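Local coordinates for protein NDP-rhamnosyltransferase (Saccharopolyspora spinosa, PDB 3UYL) that is a glycosyltransferase with the two-domain GT-B architecture and holds thymidine-5'-diphosphate in this model, at residues V7-P12 and V122-G127; V221-G226 and L289-G294. All coordinates share one frame; numbering follows the deposited sequence.

The two contacts occupy comparable places in the two Rossmann-like domains of a GT-B fold. Contact 1 joins the end of strand 3-7 and its loop to the loop after strand 117-121 and the start of helix 125-133. Contact 2 joins strands 219-224 and 289-292 and the loops that follow. In both parallel sheets the strands concerned are the first and fourth along the chain, lying side by side. The contact centres are 25 Å apart, and their nearest atoms about 9 Å, without touching. Thymidine-5'-diphosphate lies against contact 2, while the side chain of Leu9 in contact 1 is about 13 Å from it. Helix 227-233, just after contact 2, meets Tyr11 and Pro12 through Met228.

Contact 1 of 2, residues V7-P12 and V122-G127; sequences VPLPYP and VCALIG
Leu9 and Cys123 make the tightest carbon-carbon touch of this contact. The CD1 branch of Leu9 presses on Cys123 CB at 3.4 Å, closer than usual for two carbons. The other branch, CD2, comes over the backbone of Ala124, 4.0 Å from its CA. An unstaggered chi1 of Leu9 (-94°) lets CD1 meet the Cys123 side chain while CD2 lies against that backbone. Next to it, the Ala124 methyl sits beside the 7-9 main chain. Its CB is 3.4 Å from Val7 O and 4.0 Å from Leu9 N. Ala124 is the centre of an inverse gamma turn, and its carbonyl O accepts from Gly127 N at 3.0 Å at the start of helix 125-133. Val7 closes the buried end. Its CG1 is anti to the backbone N (chi1 179°) and reaches Ile126 CG2 at 3.8 Å, the two side chains crossing at about a right angle. The same methyl lies 4.0 Å from Gly127 N, where the neighbour has no side chain. Tyr106 of helix 82-113 touches both Val7 and Ile126.

No hydrogen bond runs directly between the segments. Asp121 ties them instead: OD1 takes Cys123 N and OD2 takes Leu9 N.

Leu9 is itself partly exposed, and past it the partly exposed residues 10-12 touch nothing of 122-127. Pro10 centres a second inverse gamma turn. Tyr11 stands at the N-cap position of helix 12-16, its ring meets His14, and Tyr11 and Pro12 touch Met228. These are the loops at the C-terminal ends of adjacent parallel strands 3-7 and 117-121 in a Rossmann-like sheet, leading into helices 12-16 and 125-133; the Met228 contact is consistent with the side facing the GT-B cleft.

Contact 2 of 2, residues V221-G226 and L289-G294; sequences VCICMG and LVICAG. With TYD (thymidine-5'-diphosphate), chain C.
Cys222 and Ile291 share the shortest bond of this parallel strand pair: Ile291 N donates to Cys222 O at 2.7 Å in a nearly straight bond (170°). Cys222 N donates to Leu289 O, and Cys224 N to Ile291 O, each at 3.1 Å. At Cys224 O the direct bonding stops, and a water bridges to the other segment. It donates to Cys224 O and accepts from Ala293 N at 2.9 Å.

Val221, Ile223, Leu289 and Ile291 share one face of the sheet. Val221 CG1, anti to its own N (chi1 178°), meets Ile291 CD1 at 3.8 Å and also touches Leu289 CD2, whose side chain runs alongside. Met225 bends at chi2 and lays its CE methyl 3.6 Å from Cys292 C, while its CG touches Ala293 CB. Helices 236-247 and 343-354 cover this face.

Cys222 and Val290 occupy the other face. Cys224 SG lies over one face of the thymine of thymidine-5'-diphosphate, 4.1 Å from both C5 and C6. Thr298 of helix 296-304 touches Cys224, Val290 and Cys292, and its OG1 is hydrogen-bonded to the ligand, as is Gly297 N.

The strand pair thus gives the base a van der Waals surface at Cys224, while hydrogen bonds to the ligand come from residues around it, such as Val278 O, Leu280 N and Thr298 OG1.

Contact 1 of 2, residues V7-P12 and V122-G127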
loop_
_atom_site.group_PDB
_atom_site.type_symbol
_atom_site.label_atom_id
_atom_site.label_comp_id
_atom_site.label_asym_id
_atom_site.label_seq_id
_atom_site.Cartn_x
_atom_site.Cartn_y
_atom_site.Cartn_z
ATOM N N VAL A 7 15.855 -0.847 -3.852
ATOM C CA VAL A 7 16.644 -1.944 -4.425
ATOM C C VAL A 7 16.710 -3.087 -3.393
ATOM O O VAL A 7 17.624 -3.188 -2.621
ATOM C CB VAL A 7 18.059 -1.472 -4.768
ATOM C CG1 VAL A 7 18.939 -2.597 -5.347
ATOM C CG2 VAL A 7 18.034 -0.202 -5.627
ATOM N N PRO A 8 15.723 -3.956 -3.381
ATOM C CA PRO A 8 15.743 -5.110 -2.438
ATOM C C PRO A 8 16.447 -6.310 -3.029
ATOM O O PRO A 8 16.630 -6.375 -4.248
ATOM C CB PRO A 8 14.271 -5.440 -2.318
ATOM C CG PRO A 8 13.770 -5.145 -3.719
ATOM C CD PRO A 8 14.510 -3.951 -4.220
ATOM N N LEU A 9 16.825 -7.264 -2.192
ATOM C CA LEU A 9 17.159 -8.597 -2.675
ATOM C C LEU A 9 15.892 -9.340 -3.072
ATOM O O LEU A 9 14.816 -9.028 -2.526
ATOM C CB LEU A 9 17.863 -9.416 -1.577
ATOM C CG LEU A 9 19.393 -9.400 -1.561
ATOM C CD1 LEU A 9 19.877 -10.548 -0.674
ATOM C CD2 LEU A 9 20.035 -9.517 -2.943
ATOM N N PRO A 10 16.002 -10.376 -3.962
ATOM C CA PRO A 10 14.787 -11.062 -4.335
ATOM C C PRO A 10 14.164 -11.952 -3.244
ATOM O O PRO A 10 13.771 -13.123 -3.500
ATOM C CB PRO A 10 15.186 -11.809 -5.617
ATOM C CG PRO A 10 16.637 -12.092 -5.450
ATOM C CD PRO A 10 17.176 -10.887 -4.721
ATOM N N TYR A 11 14.023 -11.389 -2.035
ATOM C CA TYR A 11 13.292 -12.055 -0.946
ATOM C C TYR A 11 12.163 -11.195 -0.454
ATOM O O TYR A 11 12.402 -10.067 -0.005
ATOM C CB TYR A 11 14.168 -12.323 0.253
ATOM C CG TYR A 11 15.416 -13.075 -0.041
ATOM C CD1 TYR A 11 15.381 -14.415 -0.404
ATOM C CD2 TYR A 11 16.638 -12.457 0.084
ATOM C CE1 TYR A 11 16.559 -15.125 -0.645
ATOM C CE2 TYR A 11 17.820 -13.151 -0.138
ATOM C CZ TYR A 11 17.789 -14.477 -0.504
ATOM O OH TYR A 11 19.001 -15.115 -0.719
ATOM N N PRO A 12 10.931 -11.740 -0.511
ATOM C CA PRO A 12 9.734 -10.956 -0.162
ATOM C C PRO A 12 9.817 -10.228 1.151
ATOM O O PRO A 12 9.505 -9.013 1.185
ATOM C CB PRO A 12 8.618 -12.013 -0.154
ATOM C CG PRO A 12 9.039 -12.992 -1.187
ATOM C CD PRO A 12 10.563 -13.064 -1.080
ATOM N N VAL A 122 20.281 -3.964 2.923
ATOM C CA VAL A 122 21.667 -4.169 3.366
ATOM C C VAL A 122 22.427 -5.250 2.551
ATOM O O VAL A 122 23.582 -5.099 2.275
ATOM C CB VAL A 122 21.744 -4.441 4.911
ATOM C CG1 VAL A 122 23.122 -4.908 5.324
ATOM C CG2 VAL A 122 21.478 -3.143 5.669
ATOM N N CYS A 123 21.774 -6.343 2.172
ATOM C CA CYS A 123 22.389 -7.407 1.401
ATOM C C CYS A 123 22.496 -7.189 -0.135
ATOM O O CYS A 123 23.201 -7.966 -0.826
ATOM C CB CYS A 123 21.636 -8.691 1.640
ATOM S SG CYS A 123 21.960 -9.362 3.299
ATOM N N ALA A 124 21.735 -6.210 -0.642
ATOM C CA ALA A 124 21.641 -5.928 -2.094
ATOM C C ALA A 124 22.825 -5.043 -2.570
ATOM O O ALA A 124 22.754 -3.771 -2.649
ATOM C CB ALA A 124 20.262 -5.296 -2.427
ATOM N N LEU A 125 23.946 -5.739 -2.788
ATOM C CA LEU A 125 25.233 -5.092 -3.060
ATOM C C LEU A 125 25.170 -4.140 -4.280
ATOM O O LEU A 125 25.696 -3.021 -4.271
ATOM C CB LEU A 125 26.285 -6.181 -3.225
ATOM C CG LEU A 125 26.583 -6.868 -1.890
ATOM C CD1 LEU A 125 27.642 -7.943 -2.140
ATOM C CD2 LEU A 125 27.005 -5.871 -0.816
ATOM N N ILE A 126 24.413 -4.553 -5.257
ATOM C CA ILE A 126 24.090 -3.726 -6.454
ATOM C C ILE A 126 23.692 -2.296 -6.172
ATOM O O ILE A 126 24.166 -1.381 -6.823
ATOM C CB ILE A 126 23.063 -4.434 -7.372
ATOM C CG1 ILE A 126 22.811 -3.636 -8.653
ATOM C CG2 ILE A 126 21.760 -4.736 -6.635
ATOM C CD1 ILE A 126 23.451 -4.221 -9.892
ATOM N N GLY A 127 22.860 -2.087 -5.166
ATOM C CA GLY A 127 22.490 -0.750 -4.815
ATOM C C GLY A 127 23.660 0.126 -4.358
ATOM O O GLY A 127 23.617 1.365 -4.523
#

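Contact 2 of 2, residues V221-G226 and L289-G294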
loop_
_atom_site.group_PDB
_atom_site.type_symbol
_atom_site.label_atom_id
_atom_site.label_comp_id
_atom_site.label_asym_id
_atom_site.label_seq_id
_atom_site.Cartn_x
_atom_site.Cartn_y
_atom_site.Cartn_z
ATOM N N VAL A 221 -2.088 -20.552 20.535
ATOM C CA VAL A 221 -0.664 -20.580 20.065
ATOM C C VAL A 221 -0.717 -20.504 18.515
ATOM O O VAL A 221 -1.401 -21.297 17.812
ATOM C CB VAL A 221 0.064 -21.814 20.567
ATOM C CG1 VAL A 221 1.514 -21.906 20.067
ATOM C CG2 VAL A 221 0.103 -21.825 22.102
ATOM N N CYS A 222 -0.097 -19.445 18.002
ATOM C CA CYS A 222 0.099 -19.302 16.587
ATOM C C CYS A 222 1.415 -19.977 16.104
ATOM O O CYS A 222 2.512 -19.715 16.632
ATOM C CB CYS A 222 0.097 -17.795 16.215
ATOM S SG CYS A 222 0.326 -17.506 14.429
ATOM N N ILE A 223 1.291 -20.744 15.015
ATOM C CA ILE A 223 2.417 -21.321 14.302
ATOM C C ILE A 223 2.462 -20.608 12.978
ATOM O O ILE A 223 1.511 -20.627 12.262
ATOM C CB ILE A 223 2.216 -22.867 14.056
ATOM C CG1 ILE A 223 2.142 -23.607 15.400
ATOM C CG2 ILE A 223 3.375 -23.397 13.255
ATOM C CD1 ILE A 223 1.648 -25.062 15.230
ATOM N N CYS A 224 3.563 -19.950 12.670
ATOM C CA CYS A 224 3.756 -19.335 11.363
ATOM C C CYS A 224 5.237 -19.504 11.006
ATOM O O CYS A 224 6.111 -18.972 11.661
ATOM C CB CYS A 224 3.400 -17.827 11.420
ATOM S SG CYS A 224 3.609 -17.047 9.794
ATOM N N MET A 225 5.502 -20.331 10.024
ATOM C CA MET A 225 6.785 -20.382 9.400
ATOM C C MET A 225 6.498 -19.748 8.052
ATOM O O MET A 225 5.434 -20.023 7.444
ATOM C CB MET A 225 7.230 -21.821 9.249
ATOM C CG MET A 225 8.265 -22.167 10.309
ATOM S SD MET A 225 7.321 -23.170 11.371
ATOM C CE MET A 225 8.050 -23.004 12.992
ATOM N N GLY A 226 7.390 -18.928 7.545
ATOM C CA GLY A 226 7.060 -18.357 6.220
ATOM C C GLY A 226 7.294 -19.244 4.980
ATOM O O GLY A 226 7.903 -20.343 5.067
ATOM N N LEU A 289 1.519 -17.165 22.515
ATOM C CA LEU A 289 2.829 -17.656 22.106
ATOM C C LEU A 289 2.851 -17.662 20.590
ATOM O O LEU A 289 1.824 -17.977 19.990
ATOM C CB LEU A 289 3.123 -19.075 22.688
ATOM C CG LEU A 289 4.408 -19.812 22.264
ATOM C CD1 LEU A 289 5.613 -19.093 22.829
ATOM C CD2 LEU A 289 4.375 -21.269 22.697
ATOM N N VAL A 290 4.013 -17.379 19.982
ATOM C CA VAL A 290 4.201 -17.570 18.528
ATOM C C VAL A 290 5.349 -18.569 18.289
ATOM O O VAL A 290 6.405 -18.435 18.918
ATOM C CB VAL A 290 4.488 -16.214 17.816
ATOM C CG1 VAL A 290 4.888 -16.397 16.334
ATOM C CG2 VAL A 290 3.264 -15.327 17.964
ATOM N N ILE A 291 5.105 -19.625 17.491
ATOM C CA ILE A 291 6.175 -20.612 17.141
ATOM C C ILE A 291 6.567 -20.292 15.689
ATOM O O ILE A 291 5.715 -20.278 14.837
ATOM C CB ILE A 291 5.749 -22.101 17.228
ATOM C CG1 ILE A 291 5.123 -22.336 18.591
ATOM C CG2 ILE A 291 7.023 -22.974 17.079
ATOM C CD1 ILE A 291 4.615 -23.730 18.809
ATOM N N CYS A 292 7.834 -19.908 15.453
ATOM C CA CYS A 292 8.183 -19.498 14.114
ATOM C C CYS A 292 9.589 -19.918 13.862
ATOM O O CYS A 292 10.198 -20.512 14.753
ATOM C CB CYS A 292 8.004 -17.969 13.975
ATOM S SG CYS A 292 8.991 -17.033 15.181
ATOM N N ALA A 293 10.176 -19.531 12.709
ATOM C CA ALA A 293 11.564 -19.854 12.437
ATOM C C ALA A 293 12.556 -18.698 12.783
ATOM O O ALA A 293 13.812 -18.864 12.688
ATOM C CB ALA A 293 11.725 -20.319 10.981
ATOM N N GLY A 294 11.998 -17.543 13.156
ATOM C CA GLY A 294 12.768 -16.361 13.422
ATOM C C GLY A 294 12.959 -15.372 12.291
ATOM O O GLY A 294 13.709 -14.413 12.455
HETATM P PA TYD C . 8.950 -13.774 7.849
HETATM O O1A TYD C . 9.927 -12.642 8.000
HETATM O O2A TYD C . 8.298 -14.370 9.103
HETATM O O3A TYD C . 9.818 -14.942 7.081
HETATM P PB TYD C . 9.276 -16.115 6.086
HETATM O O1B TYD C . 8.453 -15.476 4.972
HETATM O O2B TYD C . 10.385 -16.920 5.438
HETATM O O3B TYD C . 8.605 -16.868 7.240
HETATM O "O5'" TYD C . 7.833 -13.206 6.775
HETATM C "C5'" TYD C . 6.500 -13.735 6.497
HETATM C "C4'" TYD C . 5.499 -12.567 6.385
HETATM O "O4'" TYD C . 4.232 -13.106 5.981
HETATM C "C3'" TYD C . 5.270 -11.881 7.749
HETATM O "O3'" TYD C . 4.921 -10.507 7.664
HETATM C "C2'" TYD C . 3.996 -12.491 8.259
HETATM C "C1'" TYD C . 3.258 -12.795 6.963
HETATM N N1 TYD C . 2.293 -13.878 6.945
HETATM C C2 TYD C . 0.993 -13.645 7.465
HETATM O O2 TYD C . 0.721 -12.552 7.981
HETATM N N3 TYD C . 0.059 -14.599 7.439
HETATM C C4 TYD C . 0.367 -15.791 6.879
HETATM O O4 TYD C . -0.486 -16.664 6.850
HETATM C C5 TYD C . 1.719 -16.067 6.310
HETATM C C5M TYD C . 2.046 -17.393 5.684
HETATM C C6 TYD C . 2.646 -15.059 6.373
HETATM O O HOH W 1 8.905 -17.934 10.664
#